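Tubulin/ftsz, gtpase (Methanosaeta thermophila, PDB 3ZID) binds and hydrolyses GTP as a tubulin-like cytoskeletal protein that controls archaeal cell shape. Local coordinates at the guanosine-5'-diphosphate site. Numbering follows the deposited sequence.

The guanosine-5'-diphosphate site. Residues 10-12, 15, 76, 111, 113-117, 142, 144-145, 148, 176, 190, 193-194. With GDP (guanosine-5'-diphosphate), chain B.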
ATOM      1  N   GLY A  10       5.675   1.190  10.764  1.00 21.82           N
ATOM      2  CA  GLY A  10       4.474   1.512  11.521  1.00 21.21           C
ATOM      3  C   GLY A  10       3.679   0.250  11.794  1.00 18.97           C
ATOM      4  O   GLY A  10       4.027  -0.826  11.301  1.00 19.22           O
ATOM      5  N   GLN A  11       2.611   0.360  12.571  1.00 16.32           N
ATOM      6  CA  GLN A  11       1.841  -0.831  12.938  1.00 24.48           C
ATOM      7  C   GLN A  11       1.275  -1.617  11.739  1.00 21.32           C
ATOM      8  O   GLN A  11       1.415  -2.849  11.652  1.00 16.81           O
ATOM      9  CB  GLN A  11       0.699  -0.459  13.884  1.00 29.72           C
ATOM     10  CG  GLN A  11      -0.242  -1.620  14.148  1.00 34.56           C
ATOM     11  CD  GLN A  11      -0.996  -1.455  15.433  1.00 45.08           C
ATOM     12  OE1 GLN A  11      -0.760  -2.177  16.406  1.00 54.27           O
ATOM     13  NE2 GLN A  11      -1.918  -0.505  15.450  1.00 45.24           N
ATOM     14  N   CYS A  12       0.618  -0.900  10.831  1.00 20.26           N
ATOM     15  CA  CYS A  12       0.028  -1.528   9.658  1.00 21.00           C
ATOM     16  C   CYS A  12       1.124  -2.198   8.815  1.00 21.39           C
ATOM     17  O   CYS A  12       1.024  -3.381   8.490  1.00 16.71           O
ATOM     18  CB  CYS A  12      -0.756  -0.505   8.846  1.00 16.04           C
ATOM     19  SG  CYS A  12      -1.360  -1.107   7.268  1.00 20.99           S
ATOM     20  N   ARG A  15       2.395  -5.345  10.520  1.00 22.29           N
ATOM     21  CA  ARG A  15       1.481  -6.469  10.462  1.00 15.17           C
ATOM     22  C   ARG A  15       1.425  -7.075   9.063  1.00 18.85           C
ATOM     23  O   ARG A  15       1.277  -8.276   8.912  1.00 20.38           O
ATOM     24  CB  ARG A  15       0.095  -6.080  10.953  1.00 15.21           C
ATOM     25  CG  ARG A  15      -0.040  -5.972  12.477  1.00 27.54           C
ATOM     26  CD  ARG A  15      -1.402  -5.390  12.778  1.00 25.32           C
ATOM     27  NE  ARG A  15      -1.680  -5.164  14.178  1.00 43.22           N
ATOM     28  CZ  ARG A  15      -2.571  -4.278  14.606  1.00 40.83           C
ATOM     29  NH1 ARG A  15      -3.244  -3.542  13.727  1.00 32.25           N
ATOM     30  NH2 ARG A  15      -2.777  -4.122  15.905  1.00 51.58           N
ATOM     31  N   GLY A  76       2.249   8.877  17.999  1.00 29.99           N
ATOM     32  CA  GLY A  76       0.819   8.858  17.792  1.00 27.30           C
ATOM     33  C   GLY A  76       0.460   9.038  16.330  1.00 26.68           C
ATOM     34  O   GLY A  76       1.039   8.403  15.464  1.00 24.67           O
ATOM     35  N   SER A 111       0.778   2.178   6.227  1.00 18.98           N
ATOM     36  CA  SER A 111      -0.446   2.953   6.036  1.00 18.44           C
ATOM     37  C   SER A 111      -0.066   4.415   5.805  1.00 18.49           C
ATOM     38  O   SER A 111       1.016   4.863   6.202  1.00 21.32           O
ATOM     39  CB  SER A 111      -1.378   2.851   7.251  1.00 29.15           C
ATOM     40  OG  SER A 111      -0.869   3.556   8.364  1.00 32.23           O
ATOM     41  N   SER A 113      -2.044   6.835   6.936  1.00 23.05           N
ATOM     42  CA  SER A 113      -2.860   7.572   7.916  1.00 23.56           C
ATOM     43  C   SER A 113      -2.298   7.694   9.331  1.00 24.94           C
ATOM     44  O   SER A 113      -2.717   8.561  10.094  1.00 33.23           O
ATOM     45  CB  SER A 113      -4.268   6.979   8.000  1.00 26.03           C
ATOM     46  OG  SER A 113      -5.017   7.292   6.844  1.00 32.14           O
ATOM     47  N   GLY A 114      -1.368   6.831   9.698  1.00 17.53           N
ATOM     48  CA  GLY A 114      -0.806   6.910  11.028  1.00 16.35           C
ATOM     49  C   GLY A 114       0.267   7.993  11.102  1.00 23.38           C
ATOM     50  O   GLY A 114       0.426   8.818  10.194  1.00 22.33           O
ATOM     51  N   GLY A 115       1.015   7.982  12.192  1.00 25.74           N
ATOM     52  CA  GLY A 115       2.046   8.977  12.416  1.00 23.60           C
ATOM     53  C   GLY A 115       3.427   8.462  12.067  1.00 20.49           C
ATOM     54  O   GLY A 115       4.267   9.202  11.560  1.00 26.00           O
ATOM     55  N   THR A 116       3.669   7.187  12.340  1.00 24.61           N
ATOM     56  CA  THR A 116       4.999   6.634  12.125  1.00 26.48           C
ATOM     57  C   THR A 116       5.222   6.208  10.683  1.00 25.16           C
ATOM     58  O   THR A 116       6.116   6.728   9.993  1.00 24.74           O
ATOM     59  CB  THR A 116       5.316   5.465  13.087  1.00 29.28           C
ATOM     60  OG1 THR A 116       5.393   5.949  14.431  1.00 32.80           O
ATOM     61  CG2 THR A 116       6.638   4.813  12.716  1.00 33.07           C
ATOM     62  N   GLY A 117       4.425   5.247  10.231  1.00 28.05           N
ATOM     63  CA  GLY A 117       4.583   4.747   8.883  1.00 21.52           C
ATOM     64  C   GLY A 117       4.521   5.842   7.837  1.00 16.92           C
ATOM     65  O   GLY A 117       5.406   5.974   6.992  1.00 21.99           O
ATOM     66  N   VAL A 142      -1.325   1.828   2.332  1.00 15.47           N
ATOM     67  CA  VAL A 142      -2.640   1.408   2.813  1.00 15.20           C
ATOM     68  C   VAL A 142      -3.529   2.603   3.206  1.00 21.59           C
ATOM     69  O   VAL A 142      -3.163   3.387   4.080  1.00 15.62           O
ATOM     70  CB  VAL A 142      -2.512   0.453   3.999  1.00 16.03           C
ATOM     71  CG1 VAL A 142      -3.878   0.084   4.521  1.00 15.26           C
ATOM     72  CG2 VAL A 142      -1.691  -0.806   3.595  1.00 13.56           C
ATOM     73  N   PRO A 144      -7.019   4.711   4.551  1.00 17.50           N
ATOM     74  CA  PRO A 144      -7.864   4.577   5.742  1.00 21.13           C
ATOM     75  C   PRO A 144      -9.267   4.065   5.444  1.00 22.72           C
ATOM     76  O   PRO A 144      -9.698   4.081   4.297  1.00 24.93           O
ATOM     77  CB  PRO A 144      -7.934   6.017   6.293  1.00 17.84           C
ATOM     78  CG  PRO A 144      -7.747   6.877   5.100  1.00 20.90           C
ATOM     79  CD  PRO A 144      -6.770   6.126   4.216  1.00 26.39           C
ATOM     80  N   PHE A 145      -9.947   3.559   6.469  1.00 30.73           N
ATOM     81  CA  PHE A 145     -11.396   3.345   6.399  1.00 27.92           C
ATOM     82  C   PHE A 145     -12.073   4.697   6.192  1.00 24.73           C
ATOM     83  O   PHE A 145     -11.605   5.691   6.710  1.00 29.86           O
ATOM     84  CB  PHE A 145     -11.918   2.731   7.687  1.00 20.31           C
ATOM     85  CG  PHE A 145     -11.397   1.369   7.963  1.00 26.41           C
ATOM     86  CD1 PHE A 145     -11.729   0.307   7.143  1.00 22.92           C
ATOM     87  CD2 PHE A 145     -10.583   1.140   9.071  1.00 30.88           C
ATOM     88  CE1 PHE A 145     -11.257  -0.961   7.404  1.00 22.70           C
ATOM     89  CE2 PHE A 145     -10.114  -0.121   9.351  1.00 25.49           C
ATOM     90  CZ  PHE A 145     -10.450  -1.183   8.509  1.00 28.61           C
ATOM     91  N   GLU A 148     -12.981   6.605   9.291  1.00 52.29           N
ATOM     92  CA  GLU A 148     -11.942   6.886  10.262  1.00 48.87           C
ATOM     93  C   GLU A 148     -11.871   8.391  10.427  1.00 52.01           C
ATOM     94  O   GLU A 148     -12.326   9.147   9.560  1.00 54.33           O
ATOM     95  CB  GLU A 148     -10.593   6.278   9.877  1.00 41.84           C
ATOM     96  CG  GLU A 148     -10.428   4.865  10.424  1.00 40.33           C
ATOM     97  CD  GLU A 148      -9.122   4.208  10.020  1.00 40.22           C
ATOM     98  OE1 GLU A 148      -8.620   4.484   8.909  1.00 30.09           O
ATOM     99  OE2 GLU A 148      -8.600   3.409  10.828  1.00 44.72           O
ATOM    100  N   ASN A 176      -8.356   0.093   2.494  1.00 19.64           N
ATOM    101  CA  ASN A 176      -8.985  -0.585   3.628  1.00 18.96           C
ATOM    102  C   ASN A 176     -10.510  -0.562   3.528  1.00 18.47           C
ATOM    103  O   ASN A 176     -11.177  -1.522   3.899  1.00 20.49           O
ATOM    104  CB  ASN A 176      -8.558   0.042   4.965  1.00 19.77           C
ATOM    105  CG  ASN A 176      -7.298  -0.583   5.553  1.00 24.69           C
ATOM    106  OD1 ASN A 176      -6.715  -1.517   4.989  1.00 18.53           O
ATOM    107  ND2 ASN A 176      -6.861  -0.050   6.701  1.00 20.63           N
ATOM    108  N   TYR A 190      -8.403  -6.460   9.450  1.00 22.13           N
ATOM    109  CA  TYR A 190      -6.979  -6.304   9.218  1.00 18.14           C
ATOM    110  C   TYR A 190      -6.362  -7.608   8.742  1.00 16.06           C
ATOM    111  O   TYR A 190      -5.592  -7.602   7.797  1.00 18.64           O
ATOM    112  CB  TYR A 190      -6.249  -5.842  10.477  1.00 15.62           C
ATOM    113  CG  TYR A 190      -6.509  -4.404  10.849  1.00 19.06           C
ATOM    114  CD1 TYR A 190      -6.941  -3.489   9.903  1.00 15.36           C
ATOM    115  CD2 TYR A 190      -6.279  -3.949  12.138  1.00 28.09           C
ATOM    116  CE1 TYR A 190      -7.166  -2.173  10.240  1.00 18.12           C
ATOM    117  CE2 TYR A 190      -6.497  -2.621  12.477  1.00 21.51           C
ATOM    118  CZ  TYR A 190      -6.934  -1.745  11.522  1.00 20.87           C
ATOM    119  OH  TYR A 190      -7.163  -0.424  11.847  1.00 22.69           O
ATOM    120  N   ILE A 193      -7.309  -8.316   5.102  1.00 23.93           N
ATOM    121  CA  ILE A 193      -6.608  -7.417   4.207  1.00 19.33           C
ATOM    122  C   ILE A 193      -5.127  -7.759   4.129  1.00 17.09           C
ATOM    123  O   ILE A 193      -4.583  -7.894   3.037  1.00 19.68           O
ATOM    124  CB  ILE A 193      -6.775  -5.957   4.632  1.00 16.86           C
ATOM    125  CG1 ILE A 193      -8.240  -5.524   4.456  1.00 18.78           C
ATOM    126  CG2 ILE A 193      -5.829  -5.073   3.836  1.00 13.95           C
ATOM    127  CD1 ILE A 193      -8.617  -4.243   5.174  1.00 19.59           C
ATOM    128  N   ASN A 194      -4.489  -7.899   5.293  1.00 15.29           N
ATOM    129  CA  ASN A 194      -3.060  -8.159   5.369  1.00 16.52           C
ATOM    130  C   ASN A 194      -2.723  -9.471   4.646  1.00 18.30           C
ATOM    131  O   ASN A 194      -1.719  -9.568   3.944  1.00 18.72           O
ATOM    132  CB  ASN A 194      -2.571  -8.228   6.828  1.00 13.95           C
ATOM    133  CG  ASN A 194      -2.740  -6.929   7.584  1.00 15.44           C
ATOM    134  OD1 ASN A 194      -3.092  -5.890   7.019  1.00 17.95           O
ATOM    135  ND2 ASN A 194      -2.513  -6.990   8.895  1.00 14.50           N
TER
HETATM  136  PB  GDP B 999       1.423   4.159  12.784  1.00 21.50           P
HETATM  137  O1B GDP B 999       2.118   4.238  11.436  1.00 19.75           O
HETATM  138  O2B GDP B 999       1.946   2.968  13.564  1.00 20.81           O
HETATM  139  O3B GDP B 999       1.696   5.449  13.538  1.00 21.17           O
HETATM  140  O3A GDP B 999      -0.163   4.068  12.567  1.00 30.29           O
HETATM  141  PA  GDP B 999      -0.879   2.832  11.835  1.00 21.73           P
HETATM  142  O1A GDP B 999      -1.635   2.003  12.813  1.00 19.00           O
HETATM  143  O2A GDP B 999       0.060   2.006  10.983  1.00 22.06           O
HETATM  144  O5' GDP B 999      -1.842   3.642  10.862  1.00 25.02           O
HETATM  145  C5' GDP B 999      -3.241   3.613  11.099  1.00 26.63           C
HETATM  146  C4' GDP B 999      -3.927   3.314   9.773  1.00 22.92           C
HETATM  147  O4' GDP B 999      -3.547   1.997   9.368  1.00 18.04           O
HETATM  148  C3' GDP B 999      -5.416   3.303   9.983  1.00 15.33           C
HETATM  149  O3' GDP B 999      -6.004   3.632   8.726  1.00 22.01           O
HETATM  150  C2' GDP B 999      -5.683   1.865  10.332  1.00 21.96           C
HETATM  151  O2' GDP B 999      -7.013   1.520   9.963  1.00 20.99           O
HETATM  152  C1' GDP B 999      -4.686   1.136   9.453  1.00 19.80           C
HETATM  153  N9  GDP B 999      -4.176  -0.123   9.998  1.00 18.52           N
HETATM  154  C8  GDP B 999      -3.616  -0.325  11.206  1.00 17.14           C
HETATM  155  N7  GDP B 999      -3.204  -1.611  11.326  1.00 24.03           N
HETATM  156  C5  GDP B 999      -3.510  -2.232  10.169  1.00 17.03           C
HETATM  157  C6  GDP B 999      -3.338  -3.578   9.615  1.00 14.57           C
HETATM  158  O6  GDP B 999      -2.827  -4.474  10.298  1.00 21.86           O
HETATM  159  N1  GDP B 999      -3.770  -3.805   8.375  1.00 14.27           N
HETATM  160  C2  GDP B 999      -4.345  -2.856   7.625  1.00 17.84           C
HETATM  161  N2  GDP B 999      -4.759  -3.187   6.384  1.00 17.35           N
HETATM  162  N3  GDP B 999      -4.542  -1.585   8.051  1.00 18.13           N
HETATM  163  C4  GDP B 999      -4.135  -1.238   9.293  1.00 20.20           C
HETATM  164  O   HOH W   1       1.161   5.436   9.264  1.00 19.81           O
HETATM  165  O   HOH W   2       1.654   1.782   8.896  1.00 22.20           O
HETATM  166  O   HOH W   3       3.114   6.298  15.676  1.00 32.62           O
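The nucleotide pocket of the tubulin/FtsZ GTPase fold holds GDP with its diphosphate in the glycine-rich tubulin signature loop, Gly114-Gly115-Thr116-Gly117, at the start of helix 117-131. Recognition there is by backbone: the N-H groups of Gly115 and Thr116 both grip the beta-phosphate oxygen O3B, while Gly117 N reaches GDP O1B at 2.8 Å. Opposite, the first turn of helix 10-30 gives Gln11 N to O2B in a nearly straight bond (176° at H) and Cys12 N to the alpha-phosphate oxygen O2A; two helix starts thus probably help to offset the phosphate charge. Ser111 OG, in the crowded position between backbone N and carbonyl carbon, donates to the ester oxygen O5'. The guanine is clamped between two side chains. Tyr190, CG anti to the carbonyl carbon (chi1 -72°), lies flat over one face, its plane within 8° of the base and its centroid 3.7 Å from that of each purine ring of GDP; Cys12 covers the other, CB above the imidazole ring and SG 3.4 Å from GDP C4. Guanine is read at its N1-H and 2-amino group: Asn194 OD1 accepts from GDP N1 at 2.6 Å on an in-plane lone pair, and Asn176 OD1 takes GDP N2 at 2.9 Å, while Asn176 ND2 adds grip at N3. Glu148, extended beyond CG, straddles the ribose diol through syn lone pairs, OE2 to GDP O2' at 2.6 Å and OE1 to GDP O3' at 2.8 Å; Phe145 N meets OE1 from above the carboxylate plane and probably helps to hold it in place. Tyr190 OH also hydrogen-bonds GDP O2' (2.7 Å). An alanine in place of Glu148 would remove both carboxylate acceptors and would probably loosen the ribose. The pocket thus holds GDP, the product left when this cytoskeletal GTPase hydrolyses GTP.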